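Local structure of pngf-ii (Elizabethkingia meningoseptica, 4R4X) at residues Thr187-Phe198 against Asn352-Glu363. The protein probably removes N-linked glycans from glycoproteins by hydrolysing the bond between the sugar and its asparagine, as a peptide:N-glycosidase of the PNGase F family. Numbering follows the deposited sequence.
Sequences TIPVFENETINF and NYDKGGHQISLE
Strand 186-196, doubly bulged and at the edge of a four-stranded antiparallel sheet, pairs with strand 358-367. At the first bulge, a classic one, Val190 and Phe191 both face Leu362, whose O accepts both amides; Phe191 N lies on a lone pair, 2.9 Å from Leu362 O. Asn193 and Glu194 then face Ile360 in a G1 bulge. Here Glu194 N donates to Ile360 O, while Asn193 N points almost straight (177°) at Ser361 OG, 3.1 Å away. A water joins that hydroxyl to Asn193 OD1. Ile360 N bonds back to Glu194 O, and regular pairing runs on to Ile196 and His358, also bonded both ways.

Phe191, Leu362, Ile360 and Ile196 share one face; both isoleucines reach strand 343-350 of the nine-stranded sheet, and Phe191 and Ile196 pack on Ile217 there. Leu362 runs beside Val190 and Phe191 because its chi1 of 177° swings CG away from the backbone N; its CD2 lies 3.8 Å from Phe191 CD2. Val190 CG1 sits over the centre of that ring. Ile196 CD1 and Ile360 CD1 meet at 3.7 Å.

Past the strands, Phe198 N bonds Asp354 O from above its carbonyl plane (2.9 Å). The edge of Tyr353 meets one face of Phe198, the planes 58° apart and CD1 of Tyr353 over the ring centre. An Asx turn, Asp354 N to Asn352 OD1, shapes this loop; Asp354 OD2 accepts from Gly356 N and Gly357 N. A bulged edge strand whose side chains pack on a second, larger sheet is consistent with the jelly-roll beta-sandwich of the first PNGase F-like domain.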
loop_
_atom_site.group_PDB
_atom_site.type_symbol
_atom_site.label_atom_id
_atom_site.label_comp_id
_atom_site.label_asym_id
_atom_site.label_seq_id
_atom_site.Cartn_x
_atom_site.Cartn_y
_atom_site.Cartn_z
ATOM N N THR A 187 -1.370 -7.629 -5.521
ATOM C CA THR A 187 -0.055 -6.982 -5.525
ATOM C C THR A 187 0.429 -6.956 -6.951
ATOM O O THR A 187 0.370 -7.979 -7.647
ATOM C CB THR A 187 0.950 -7.733 -4.630
ATOM O OG1 THR A 187 0.480 -7.676 -3.292
ATOM C CG2 THR A 187 2.330 -7.092 -4.671
ATOM N N ILE A 188 0.853 -5.778 -7.387
ATOM C CA ILE A 188 1.517 -5.593 -8.658
ATOM C C ILE A 188 3.009 -5.334 -8.431
ATOM O O ILE A 188 3.398 -4.203 -8.104
ATOM C CB ILE A 188 0.921 -4.411 -9.427
ATOM C CG1 ILE A 188 -0.608 -4.541 -9.551
ATOM C CG2 ILE A 188 1.588 -4.279 -10.793
ATOM C CD1 ILE A 188 -1.058 -5.653 -10.471
ATOM N N PRO A 189 3.858 -6.362 -8.651
ATOM C CA PRO A 189 5.294 -6.173 -8.472
ATOM C C PRO A 189 5.860 -5.277 -9.551
ATOM O O PRO A 189 5.450 -5.382 -10.719
ATOM C CB PRO A 189 5.875 -7.597 -8.584
ATOM C CG PRO A 189 4.732 -8.517 -8.841
ATOM C CD PRO A 189 3.526 -7.697 -9.183
ATOM N N VAL A 190 6.768 -4.384 -9.170
ATOM C CA VAL A 190 7.443 -3.534 -10.133
ATOM C C VAL A 190 8.950 -3.754 -10.072
ATOM O O VAL A 190 9.522 -4.232 -11.047
ATOM C CB VAL A 190 7.104 -2.041 -9.922
ATOM C CG1 VAL A 190 7.711 -1.201 -11.027
ATOM C CG2 VAL A 190 5.605 -1.845 -9.887
ATOM N N PHE A 191 9.584 -3.396 -8.948
ATOM C CA PHE A 191 11.048 -3.551 -8.785
ATOM C C PHE A 191 11.369 -4.310 -7.518
ATOM O O PHE A 191 10.684 -4.166 -6.489
ATOM C CB PHE A 191 11.808 -2.208 -8.767
ATOM C CG PHE A 191 11.613 -1.360 -9.994
ATOM C CD1 PHE A 191 11.941 -1.824 -11.255
ATOM C CD2 PHE A 191 11.134 -0.063 -9.880
ATOM C CE1 PHE A 191 11.765 -1.036 -12.370
ATOM C CE2 PHE A 191 10.922 0.718 -10.991
ATOM C CZ PHE A 191 11.253 0.237 -12.249
ATOM N N GLU A 192 12.419 -5.128 -7.582
ATOM C CA GLU A 192 12.920 -5.839 -6.413
ATOM C C GLU A 192 14.440 -5.714 -6.335
ATOM O O GLU A 192 15.135 -6.100 -7.268
ATOM C CB GLU A 192 12.528 -7.319 -6.474
ATOM C CG GLU A 192 12.937 -8.082 -5.227
ATOM C CD GLU A 192 12.218 -9.422 -5.078
ATOM O OE1 GLU A 192 12.040 -9.869 -3.918
ATOM O OE2 GLU A 192 11.810 -10.011 -6.109
ATOM N N ASN A 193 14.923 -5.132 -5.239
ATOM C CA ASN A 193 16.326 -4.859 -5.020
ATOM C C ASN A 193 17.047 -4.310 -6.261
ATOM O O ASN A 193 18.067 -4.835 -6.654
ATOM C CB ASN A 193 17.018 -6.134 -4.509
ATOM C CG ASN A 193 16.369 -6.673 -3.229
ATOM O OD1 ASN A 193 15.961 -5.909 -2.346
ATOM N ND2 ASN A 193 16.257 -7.987 -3.133
ATOM N N GLU A 194 16.516 -3.241 -6.839
ATOM C CA GLU A 194 17.090 -2.606 -8.028
ATOM C C GLU A 194 17.991 -1.452 -7.666
ATOM O O GLU A 194 17.592 -0.550 -6.942
ATOM C CB GLU A 194 16.013 -2.022 -8.953
ATOM C CG GLU A 194 15.394 -2.951 -9.969
ATOM C CD GLU A 194 16.363 -3.827 -10.747
ATOM O OE1 GLU A 194 16.072 -5.048 -10.796
ATOM O OE2 GLU A 194 17.366 -3.324 -11.305
ATOM N N THR A 195 19.180 -1.451 -8.244
ATOM C CA THR A 195 20.099 -0.330 -8.097
ATOM C C THR A 195 19.637 0.926 -8.825
ATOM O O THR A 195 19.212 0.877 -9.981
ATOM C CB THR A 195 21.467 -0.729 -8.633
ATOM O OG1 THR A 195 21.973 -1.777 -7.801
ATOM C CG2 THR A 195 22.405 0.450 -8.649
ATOM N N ILE A 196 19.735 2.044 -8.131
ATOM C CA ILE A 196 19.601 3.377 -8.716
ATOM C C ILE A 196 20.890 4.120 -8.340
ATOM O O ILE A 196 21.188 4.282 -7.163
ATOM C CB ILE A 196 18.349 4.127 -8.226
ATOM C CG1 ILE A 196 17.090 3.325 -8.585
ATOM C CG2 ILE A 196 18.293 5.507 -8.894
ATOM C CD1 ILE A 196 15.763 3.940 -8.171
ATOM N N ASN A 197 21.675 4.500 -9.343
ATOM C CA ASN A 197 23.050 5.004 -9.146
ATOM C C ASN A 197 23.465 5.947 -10.281
ATOM O O ASN A 197 22.627 6.382 -11.069
ATOM C CB ASN A 197 24.054 3.827 -8.968
ATOM C CG ASN A 197 24.329 3.052 -10.266
ATOM O OD1 ASN A 197 25.354 2.349 -10.375
ATOM N ND2 ASN A 197 23.436 3.149 -11.237
ATOM N N PHE A 198 24.751 6.281 -10.356
ATOM C CA PHE A 198 25.238 7.153 -11.391
ATOM C C PHE A 198 26.484 6.503 -11.940
ATOM O O PHE A 198 27.505 6.454 -11.254
ATOM C CB PHE A 198 25.552 8.536 -10.842
ATOM C CG PHE A 198 25.957 9.508 -11.895
ATOM C CD1 PHE A 198 24.993 10.180 -12.631
ATOM C CD2 PHE A 198 27.313 9.713 -12.209
ATOM C CE1 PHE A 198 25.352 11.086 -13.620
ATOM C CE2 PHE A 198 27.675 10.614 -13.201
ATOM C CZ PHE A 198 26.686 11.295 -13.919
ATOM N N ASN A 352 21.189 11.289 -7.983
ATOM C CA ASN A 352 22.426 11.132 -7.264
ATOM C C ASN A 352 23.608 11.069 -8.233
ATOM O O ASN A 352 23.428 10.896 -9.439
ATOM C CB ASN A 352 22.391 9.856 -6.406
ATOM C CG ASN A 352 22.508 8.580 -7.235
ATOM O OD1 ASN A 352 23.612 8.022 -7.405
ATOM N ND2 ASN A 352 21.390 8.114 -7.763
ATOM N N TYR A 353 24.817 11.156 -7.685
ATOM C CA TYR A 353 26.053 11.134 -8.499
ATOM C C TYR A 353 26.968 10.033 -7.989
ATOM O O TYR A 353 28.171 10.070 -8.221
ATOM C CB TYR A 353 26.779 12.501 -8.468
ATOM C CG TYR A 353 26.143 13.555 -9.365
ATOM C CD1 TYR A 353 26.332 13.525 -10.751
ATOM C CD2 TYR A 353 25.320 14.567 -8.833
ATOM C CE1 TYR A 353 25.744 14.475 -11.582
ATOM C CE2 TYR A 353 24.726 15.523 -9.657
ATOM C CZ TYR A 353 24.944 15.479 -11.029
ATOM O OH TYR A 353 24.365 16.417 -11.878
ATOM N N ASP A 354 26.399 9.029 -7.331
ATOM C CA ASP A 354 27.198 7.997 -6.682
ATOM C C ASP A 354 27.229 6.672 -7.443
ATOM O O ASP A 354 26.178 6.134 -7.818
ATOM C CB ASP A 354 26.667 7.722 -5.266
ATOM C CG ASP A 354 27.669 6.970 -4.430
ATOM O OD1 ASP A 354 28.611 7.639 -3.960
ATOM O OD2 ASP A 354 27.565 5.735 -4.288
ATOM N N LYS A 355 28.423 6.100 -7.605
ATOM C CA LYS A 355 28.552 4.823 -8.302
ATOM C C LYS A 355 27.834 3.672 -7.592
ATOM O O LYS A 355 27.365 2.719 -8.233
ATOM C CB LYS A 355 30.036 4.457 -8.466
ATOM C CG LYS A 355 30.275 3.224 -9.330
ATOM C CD LYS A 355 31.760 2.909 -9.531
ATOM C CE LYS A 355 32.546 4.049 -10.191
ATOM N NZ LYS A 355 31.967 4.506 -11.496
ATOM N N GLY A 356 27.791 3.718 -6.264
ATOM C CA GLY A 356 27.091 2.669 -5.516
ATOM C C GLY A 356 25.602 2.996 -5.490
ATOM O O GLY A 356 24.758 2.154 -5.762
ATOM N N GLY A 357 25.291 4.243 -5.150
ATOM C CA GLY A 357 23.931 4.758 -5.237
ATOM C C GLY A 357 23.016 4.198 -4.170
ATOM O O GLY A 357 23.319 4.275 -2.974
ATOM N N HIS A 358 21.878 3.675 -4.623
ATOM C CA HIS A 358 20.773 3.230 -3.788
ATOM C C HIS A 358 20.237 1.924 -4.324
ATOM O O HIS A 358 20.469 1.578 -5.479
ATOM C CB HIS A 358 19.620 4.247 -3.809
ATOM C CG HIS A 358 20.025 5.597 -3.342
ATOM N ND1 HIS A 358 19.701 6.071 -2.093
ATOM C CD2 HIS A 358 20.779 6.555 -3.927
ATOM C CE1 HIS A 358 20.201 7.285 -1.945
ATOM N NE2 HIS A 358 20.873 7.590 -3.035
ATOM N N GLN A 359 19.515 1.202 -3.478
ATOM C CA GLN A 359 18.776 0.012 -3.872
ATOM C C GLN A 359 17.319 0.220 -3.441
ATOM O O GLN A 359 17.074 0.627 -2.298
ATOM C CB GLN A 359 19.350 -1.184 -3.134
ATOM C CG GLN A 359 18.934 -2.502 -3.677
ATOM C CD GLN A 359 19.776 -3.573 -3.028
ATOM O OE1 GLN A 359 20.961 -3.684 -3.317
ATOM N NE2 GLN A 359 19.197 -4.292 -2.095
ATOM N N ILE A 360 16.375 -0.052 -4.339
ATOM C CA ILE A 360 14.958 -0.019 -3.980
ATOM C C ILE A 360 14.174 -1.268 -4.398
ATOM O O ILE A 360 14.615 -2.069 -5.250
ATOM C CB ILE A 360 14.223 1.212 -4.577
ATOM C CG1 ILE A 360 13.976 1.007 -6.068
ATOM C CG2 ILE A 360 15.010 2.479 -4.318
ATOM C CD1 ILE A 360 13.007 1.977 -6.687
ATOM N N SER A 361 13.016 -1.410 -3.752
ATOM C CA SER A 361 11.934 -2.274 -4.177
ATOM C C SER A 361 10.689 -1.412 -4.305
ATOM O O SER A 361 10.568 -0.403 -3.619
ATOM C CB SER A 361 11.702 -3.407 -3.173
ATOM O OG SER A 361 12.893 -4.213 -3.091
ATOM N N LEU A 362 9.783 -1.812 -5.185
ATOM C CA LEU A 362 8.567 -1.068 -5.453
ATOM C C LEU A 362 7.445 -1.992 -5.910
ATOM O O LEU A 362 7.656 -2.857 -6.786
ATOM C CB LEU A 362 8.829 -0.043 -6.543
ATOM C CG LEU A 362 7.651 0.792 -7.013
ATOM C CD1 LEU A 362 7.257 1.732 -5.898
ATOM C CD2 LEU A 362 8.039 1.548 -8.276
ATOM N N GLU A 363 6.254 -1.788 -5.342
ATOM C CA GLU A 363 5.050 -2.494 -5.761
ATOM C C GLU A 363 3.824 -1.596 -5.609
ATOM O O GLU A 363 3.857 -0.581 -4.896
ATOM C CB GLU A 363 4.882 -3.809 -4.969
ATOM C CG GLU A 363 4.564 -3.629 -3.488
ATOM C CD GLU A 363 4.550 -4.928 -2.692
ATOM O OE1 GLU A 363 3.686 -5.070 -1.795
ATOM O OE2 GLU A 363 5.392 -5.820 -2.954
HETATM O O HOH W 1 15.408 -3.062 -1.758
HETATM O O HOH W 2 30.110 6.755 -11.712
#